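Local structure of poly-beta-hydroxybuterate polymerase (Cupriavidus necator, 5T6O) at residues 16-28 / 71-84. The protein polymerises hydroxybutyryl units into polyhydroxybutyrate without a template, this chain being the catalytic domain, of alpha/beta-hydrolase fold, of a class I synthase. The protein carries 1 engineered substitution. Sequence-based numbering, arbitrary orientation.
Sequences VVFENEYFQLLQY and TVFLVSWRNPDASM. With SO4 (sulfate ion), chain C.
Arg78 grips Glu21 twice through a single nitrogen. Arg78 NH1 gives a hydrogen bond of 2.9 Å to backbone O of Glu21, in the carbonyl plane and on a lone pair, and a salt bridge to OE1 that arrives from above the carboxylate plane, the two flat groups standing 79° apart. Arg78 N adds a 2.8 Å bond to Tyr22 O. A bend at chi2 (99°) lays Arg78 alongside Glu21, and Arg78 NH2 forms a salt bridge with Asp81 OD2 at 3.0 Å. Asn20 OD1 shapes the hairpin turn at 20-22 from within, accepting from Tyr22 N as an Asx turn and from Phe23 N to complete an Asx motif. Beyond it, strands 23-28 and 72-77 run antiparallel, with Gln24 and Ser76 exchanging backbone bonds, as do Leu26 and Leu74. One water bridges Gln24 OE1 and Ser76 OG.

Packing differs on the two faces. Phe23, Leu25 and Gln27 meet Val75 and Phe73 on the side covered by helix 89-108; Leu25 CD2 lies 3.9 Å from Phe73 CD1. On the opposite face the Leu26 and Leu74 side chains lie side by side, while the edge of the Tyr28 ring reaches Leu74 CB, near helix 61-67.

Charge and a backbone bond thus close the partly exposed end, whereas backbone bonds and apolar contacts join the N-terminal hairpin to the central hydrolase sheet.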
loop_
_atom_site.group_PDB
_atom_site.type_symbol
_atom_site.label_atom_id
_atom_site.label_comp_id
_atom_site.label_asym_id
_atom_site.label_seq_id
_atom_site.Cartn_x
_atom_site.Cartn_y
_atom_site.Cartn_z
ATOM N N VAL A 16 -17.500 -37.666 21.496
ATOM C CA VAL A 16 -18.459 -37.472 20.410
ATOM C C VAL A 16 -19.846 -37.818 20.935
ATOM O O VAL A 16 -20.058 -38.913 21.473
ATOM C CB VAL A 16 -18.107 -38.357 19.200
ATOM C CG1 VAL A 16 -19.197 -38.269 18.111
ATOM C CG2 VAL A 16 -16.721 -38.028 18.625
ATOM N N VAL A 17 -20.799 -36.894 20.782
ATOM C CA VAL A 17 -22.177 -37.120 21.215
ATOM C C VAL A 17 -23.153 -37.195 20.047
ATOM O O VAL A 17 -24.341 -37.484 20.262
ATOM C CB VAL A 17 -22.639 -36.064 22.246
ATOM C CG1 VAL A 17 -21.848 -36.194 23.553
ATOM C CG2 VAL A 17 -22.518 -34.627 21.701
ATOM N N PHE A 18 -22.694 -36.964 18.822
ATOM C CA PHE A 18 -23.562 -37.001 17.654
ATOM C C PHE A 18 -22.671 -37.075 16.426
ATOM O O PHE A 18 -21.578 -36.503 16.410
ATOM C CB PHE A 18 -24.468 -35.759 17.570
ATOM C CG PHE A 18 -25.239 -35.668 16.275
ATOM C CD1 PHE A 18 -26.395 -36.403 16.100
ATOM C CD2 PHE A 18 -24.789 -34.866 15.222
ATOM C CE1 PHE A 18 -27.100 -36.344 14.900
ATOM C CE2 PHE A 18 -25.499 -34.806 14.007
ATOM C CZ PHE A 18 -26.651 -35.541 13.857
ATOM N N GLU A 19 -23.155 -37.748 15.386
ATOM C CA GLU A 19 -22.413 -37.726 14.133
ATOM C C GLU A 19 -23.368 -37.969 12.978
ATOM O O GLU A 19 -24.341 -38.728 13.096
ATOM C CB GLU A 19 -21.275 -38.767 14.124
ATOM C CG GLU A 19 -21.740 -40.205 14.104
ATOM C CD GLU A 19 -20.611 -41.213 14.385
ATOM O OE1 GLU A 19 -19.571 -40.820 14.953
ATOM O OE2 GLU A 19 -20.776 -42.408 14.052
ATOM N N ASN A 20 -23.079 -37.327 11.851
ATOM C CA ASN A 20 -23.748 -37.670 10.599
ATOM C C ASN A 20 -22.689 -37.645 9.502
ATOM O O ASN A 20 -21.483 -37.676 9.773
ATOM C CB ASN A 20 -24.962 -36.751 10.335
ATOM C CG ASN A 20 -24.585 -35.296 10.043
ATOM O OD1 ASN A 20 -23.416 -34.942 9.887
ATOM N ND2 ASN A 20 -25.604 -34.440 9.966
ATOM N N GLU A 21 -23.130 -37.590 8.247
ATOM C CA GLU A 21 -22.178 -37.675 7.149
ATOM C C GLU A 21 -21.242 -36.480 7.120
ATOM O O GLU A 21 -20.125 -36.592 6.599
ATOM C CB GLU A 21 -22.914 -37.803 5.812
ATOM C CG GLU A 21 -23.615 -39.145 5.623
ATOM C CD GLU A 21 -22.665 -40.327 5.756
ATOM O OE1 GLU A 21 -21.564 -40.272 5.167
ATOM O OE2 GLU A 21 -23.014 -41.305 6.458
ATOM N N TYR A 22 -21.658 -35.357 7.695
ATOM C CA TYR A 22 -20.941 -34.099 7.550
ATOM C C TYR A 22 -20.033 -33.775 8.721
ATOM O O TYR A 22 -19.049 -33.054 8.535
ATOM C CB TYR A 22 -21.936 -32.945 7.365
ATOM C CG TYR A 22 -22.739 -33.059 6.099
ATOM C CD1 TYR A 22 -23.900 -33.832 6.048
ATOM C CD2 TYR A 22 -22.332 -32.402 4.933
ATOM C CE1 TYR A 22 -24.636 -33.945 4.876
ATOM C CE2 TYR A 22 -23.066 -32.517 3.750
ATOM C CZ TYR A 22 -24.209 -33.283 3.732
ATOM O OH TYR A 22 -24.934 -33.384 2.561
ATOM N N PHE A 23 -20.333 -34.260 9.923
ATOM C CA PHE A 23 -19.549 -33.828 11.076
ATOM C C PHE A 23 -19.824 -34.725 12.275
ATOM O O PHE A 23 -20.774 -35.517 12.292
ATOM C CB PHE A 23 -19.854 -32.371 11.438
ATOM C CG PHE A 23 -21.152 -32.190 12.179
ATOM C CD1 PHE A 23 -22.364 -32.348 11.529
ATOM C CD2 PHE A 23 -21.155 -31.834 13.523
ATOM C CE1 PHE A 23 -23.558 -32.175 12.220
ATOM C CE2 PHE A 23 -22.339 -31.654 14.213
ATOM C CZ PHE A 23 -23.539 -31.822 13.568
ATOM N N GLN A 24 -18.951 -34.597 13.273
ATOM C CA GLN A 24 -19.163 -35.119 14.617
ATOM C C GLN A 24 -19.291 -33.954 15.589
ATOM O O GLN A 24 -18.529 -32.984 15.512
ATOM C CB GLN A 24 -18.001 -36.009 15.059
ATOM C CG GLN A 24 -17.919 -37.325 14.313
ATOM C CD GLN A 24 -16.787 -38.187 14.798
ATOM O OE1 GLN A 24 -15.635 -37.736 14.888
ATOM N NE2 GLN A 24 -17.109 -39.440 15.145
ATOM N N LEU A 25 -20.249 -34.041 16.507
ATOM C CA LEU A 25 -20.369 -33.040 17.558
ATOM C C LEU A 25 -19.577 -33.516 18.771
ATOM O O LEU A 25 -19.869 -34.581 19.319
ATOM C CB LEU A 25 -21.824 -32.798 17.950
ATOM C CG LEU A 25 -21.991 -31.586 18.883
ATOM C CD1 LEU A 25 -21.644 -30.295 18.160
ATOM C CD2 LEU A 25 -23.418 -31.534 19.429
ATOM N N LEU A 26 -18.558 -32.750 19.163
ATOM C CA LEU A 26 -17.834 -33.043 20.396
ATOM C C LEU A 26 -18.431 -32.257 21.553
ATOM O O LEU A 26 -18.889 -31.127 21.384
ATOM C CB LEU A 26 -16.351 -32.686 20.276
ATOM C CG LEU A 26 -15.580 -33.204 19.053
ATOM C CD1 LEU A 26 -14.073 -32.937 19.206
ATOM C CD2 LEU A 26 -15.838 -34.659 18.818
ATOM N N GLN A 27 -18.412 -32.866 22.740
ATOM C CA GLN A 27 -18.743 -32.188 23.990
ATOM C C GLN A 27 -17.606 -32.460 24.956
ATOM O O GLN A 27 -17.215 -33.615 25.135
ATOM C CB GLN A 27 -20.064 -32.679 24.606
ATOM C CG GLN A 27 -20.405 -31.970 25.926
ATOM C CD GLN A 27 -21.701 -32.462 26.556
ATOM O OE1 GLN A 27 -22.046 -32.090 27.690
ATOM N NE2 GLN A 27 -22.422 -33.311 25.836
ATOM N N TYR A 28 -17.053 -31.410 25.556
ATOM C CA TYR A 28 -15.885 -31.597 26.408
ATOM C C TYR A 28 -16.266 -31.847 27.863
ATOM O O TYR A 28 -17.289 -31.363 28.353
ATOM C CB TYR A 28 -14.953 -30.387 26.283
ATOM C CG TYR A 28 -14.348 -30.369 24.901
ATOM C CD1 TYR A 28 -13.239 -31.160 24.597
ATOM C CD2 TYR A 28 -14.913 -29.607 23.884
ATOM C CE1 TYR A 28 -12.684 -31.168 23.322
ATOM C CE2 TYR A 28 -14.379 -29.626 22.589
ATOM C CZ TYR A 28 -13.264 -30.399 22.324
ATOM O OH TYR A 28 -12.716 -30.396 21.065
ATOM N N THR A 71 -19.710 -24.972 29.314
ATOM C CA THR A 71 -19.870 -26.203 28.551
ATOM C C THR A 71 -19.568 -25.904 27.092
ATOM O O THR A 71 -20.169 -24.996 26.508
ATOM C CB THR A 71 -21.294 -26.725 28.702
ATOM O OG1 THR A 71 -21.602 -26.881 30.094
ATOM C CG2 THR A 71 -21.480 -28.066 27.956
ATOM N N VAL A 72 -18.634 -26.641 26.500
ATOM C CA VAL A 72 -18.206 -26.399 25.126
ATOM C C VAL A 72 -18.609 -27.582 24.256
ATOM O O VAL A 72 -18.286 -28.734 24.572
ATOM C CB VAL A 72 -16.689 -26.148 25.037
ATOM C CG1 VAL A 72 -16.245 -26.015 23.576
ATOM C CG2 VAL A 72 -16.300 -24.882 25.821
ATOM N N PHE A 73 -19.308 -27.291 23.160
ATOM C CA PHE A 73 -19.556 -28.225 22.069
ATOM C C PHE A 73 -18.773 -27.751 20.854
ATOM O O PHE A 73 -18.481 -26.556 20.726
ATOM C CB PHE A 73 -21.039 -28.292 21.705
ATOM C CG PHE A 73 -21.927 -28.838 22.793
ATOM C CD1 PHE A 73 -22.225 -30.196 22.843
ATOM C CD2 PHE A 73 -22.530 -27.988 23.703
ATOM C CE1 PHE A 73 -23.084 -30.700 23.815
ATOM C CE2 PHE A 73 -23.386 -28.487 24.694
ATOM C CZ PHE A 73 -23.662 -29.849 24.744
ATOM N N LEU A 74 -18.419 -28.678 19.966
ATOM C CA LEU A 74 -17.588 -28.285 18.833
ATOM C C LEU A 74 -17.899 -29.149 17.621
ATOM O O LEU A 74 -18.082 -30.365 17.731
ATOM C CB LEU A 74 -16.087 -28.362 19.183
ATOM C CG LEU A 74 -15.054 -28.054 18.092
ATOM C CD1 LEU A 74 -13.816 -27.402 18.720
ATOM C CD2 LEU A 74 -14.646 -29.341 17.336
ATOM N N VAL A 75 -17.926 -28.506 16.463
ATOM C CA VAL A 75 -18.145 -29.178 15.187
ATOM C C VAL A 75 -16.807 -29.685 14.647
ATOM O O VAL A 75 -15.940 -28.891 14.283
ATOM C CB VAL A 75 -18.806 -28.223 14.189
ATOM C CG1 VAL A 75 -18.879 -28.857 12.810
ATOM C CG2 VAL A 75 -20.180 -27.810 14.696
ATOM N N SER A 76 -16.643 -31.013 14.579
ATOM C CA SER A 76 -15.484 -31.629 13.937
ATOM C C SER A 76 -15.924 -32.131 12.566
ATOM O O SER A 76 -16.663 -33.114 12.470
ATOM C CB SER A 76 -14.924 -32.769 14.788
ATOM O OG SER A 76 -13.864 -33.415 14.118
ATOM N N TRP A 77 -15.464 -31.458 11.512
ATOM C CA TRP A 77 -15.973 -31.723 10.171
ATOM C C TRP A 77 -15.469 -33.055 9.637
ATOM O O TRP A 77 -14.314 -33.439 9.853
ATOM C CB TRP A 77 -15.531 -30.624 9.211
ATOM C CG TRP A 77 -16.043 -29.259 9.554
ATOM C CD1 TRP A 77 -15.414 -28.291 10.278
ATOM C CD2 TRP A 77 -17.290 -28.716 9.147
ATOM N NE1 TRP A 77 -16.204 -27.165 10.348
ATOM C CE2 TRP A 77 -17.363 -27.403 9.656
ATOM C CE3 TRP A 77 -18.357 -29.216 8.393
ATOM C CZ2 TRP A 77 -18.469 -26.580 9.440
ATOM C CZ3 TRP A 77 -19.451 -28.391 8.168
ATOM C CH2 TRP A 77 -19.501 -27.096 8.695
ATOM N N ARG A 78 -16.341 -33.741 8.909
ATOM C CA ARG A 78 -15.902 -34.857 8.084
ATOM C C ARG A 78 -14.865 -34.366 7.078
ATOM O O ARG A 78 -14.942 -33.236 6.594
ATOM C CB ARG A 78 -17.106 -35.456 7.352
ATOM C CG ARG A 78 -16.781 -36.625 6.434
ATOM C CD ARG A 78 -17.076 -37.923 7.118
ATOM N NE ARG A 78 -16.887 -39.048 6.207
ATOM C CZ ARG A 78 -17.830 -39.522 5.391
ATOM N NH1 ARG A 78 -19.035 -38.963 5.364
ATOM N NH2 ARG A 78 -17.565 -40.561 4.600
ATOM N N ASN A 79 -13.867 -35.200 6.797
ATOM C CA ASN A 79 -12.963 -34.913 5.689
ATOM C C ASN A 79 -13.547 -35.625 4.472
ATOM O O ASN A 79 -13.429 -36.846 4.370
ATOM C CB ASN A 79 -11.541 -35.390 6.004
ATOM C CG ASN A 79 -10.494 -34.666 5.180
ATOM O OD1 ASN A 79 -10.839 -33.916 4.273
ATOM N ND2 ASN A 79 -9.211 -34.890 5.489
ATOM N N PRO A 80 -14.214 -34.917 3.559
ATOM C CA PRO A 80 -15.077 -35.599 2.586
ATOM C C PRO A 80 -14.310 -36.532 1.661
ATOM O O PRO A 80 -13.176 -36.258 1.261
ATOM C CB PRO A 80 -15.725 -34.447 1.806
ATOM C CG PRO A 80 -14.909 -33.269 2.100
ATOM C CD PRO A 80 -14.321 -33.455 3.456
ATOM N N ASP A 81 -14.947 -37.653 1.346
ATOM C CA ASP A 81 -14.477 -38.630 0.384
ATOM C C ASP A 81 -15.343 -38.551 -0.866
ATOM O O ASP A 81 -16.164 -37.640 -1.018
ATOM C CB ASP A 81 -14.499 -40.037 0.992
ATOM C CG ASP A 81 -15.889 -40.461 1.454
ATOM O OD1 ASP A 81 -16.897 -39.841 1.053
ATOM O OD2 ASP A 81 -15.978 -41.433 2.226
ATOM N N ALA A 82 -15.194 -39.552 -1.740
ATOM C CA ALA A 82 -15.874 -39.529 -3.031
ATOM C C ALA A 82 -17.386 -39.445 -2.879
ATOM O O ALA A 82 -18.062 -38.838 -3.721
ATOM C CB ALA A 82 -15.489 -40.768 -3.836
ATOM N N SER A 83 -17.934 -40.026 -1.809
ATOM C CA SER A 83 -19.381 -40.024 -1.622
ATOM C C SER A 83 -19.929 -38.620 -1.439
ATOM O O SER A 83 -21.125 -38.398 -1.657
ATOM C CB SER A 83 -19.763 -40.889 -0.414
ATOM O OG SER A 83 -19.257 -40.334 0.793
ATOM N N MET A 84 -19.083 -37.666 -1.046
ATOM C CA MET A 84 -19.511 -36.300 -0.804
ATOM C C MET A 84 -19.030 -35.333 -1.880
ATOM O O MET A 84 -19.138 -34.119 -1.697
ATOM C CB MET A 84 -19.033 -35.854 0.577
ATOM C CG MET A 84 -19.616 -36.721 1.694
ATOM S SD MET A 84 -18.894 -36.294 3.283
ATOM C CE MET A 84 -19.538 -34.640 3.540
HETATM S S SO4 C . -29.057 -36.430 10.351
HETATM O O1 SO4 C . -30.482 -36.378 10.053
HETATM O O2 SO4 C . -28.507 -35.067 10.382
HETATM O O3 SO4 C . -28.368 -37.228 9.349
HETATM O O4 SO4 C . -28.880 -37.069 11.651
HETATM O O HOH W 1 -13.435 -35.998 14.884
HETATM O O HOH W 2 -17.336 -28.524 28.307
#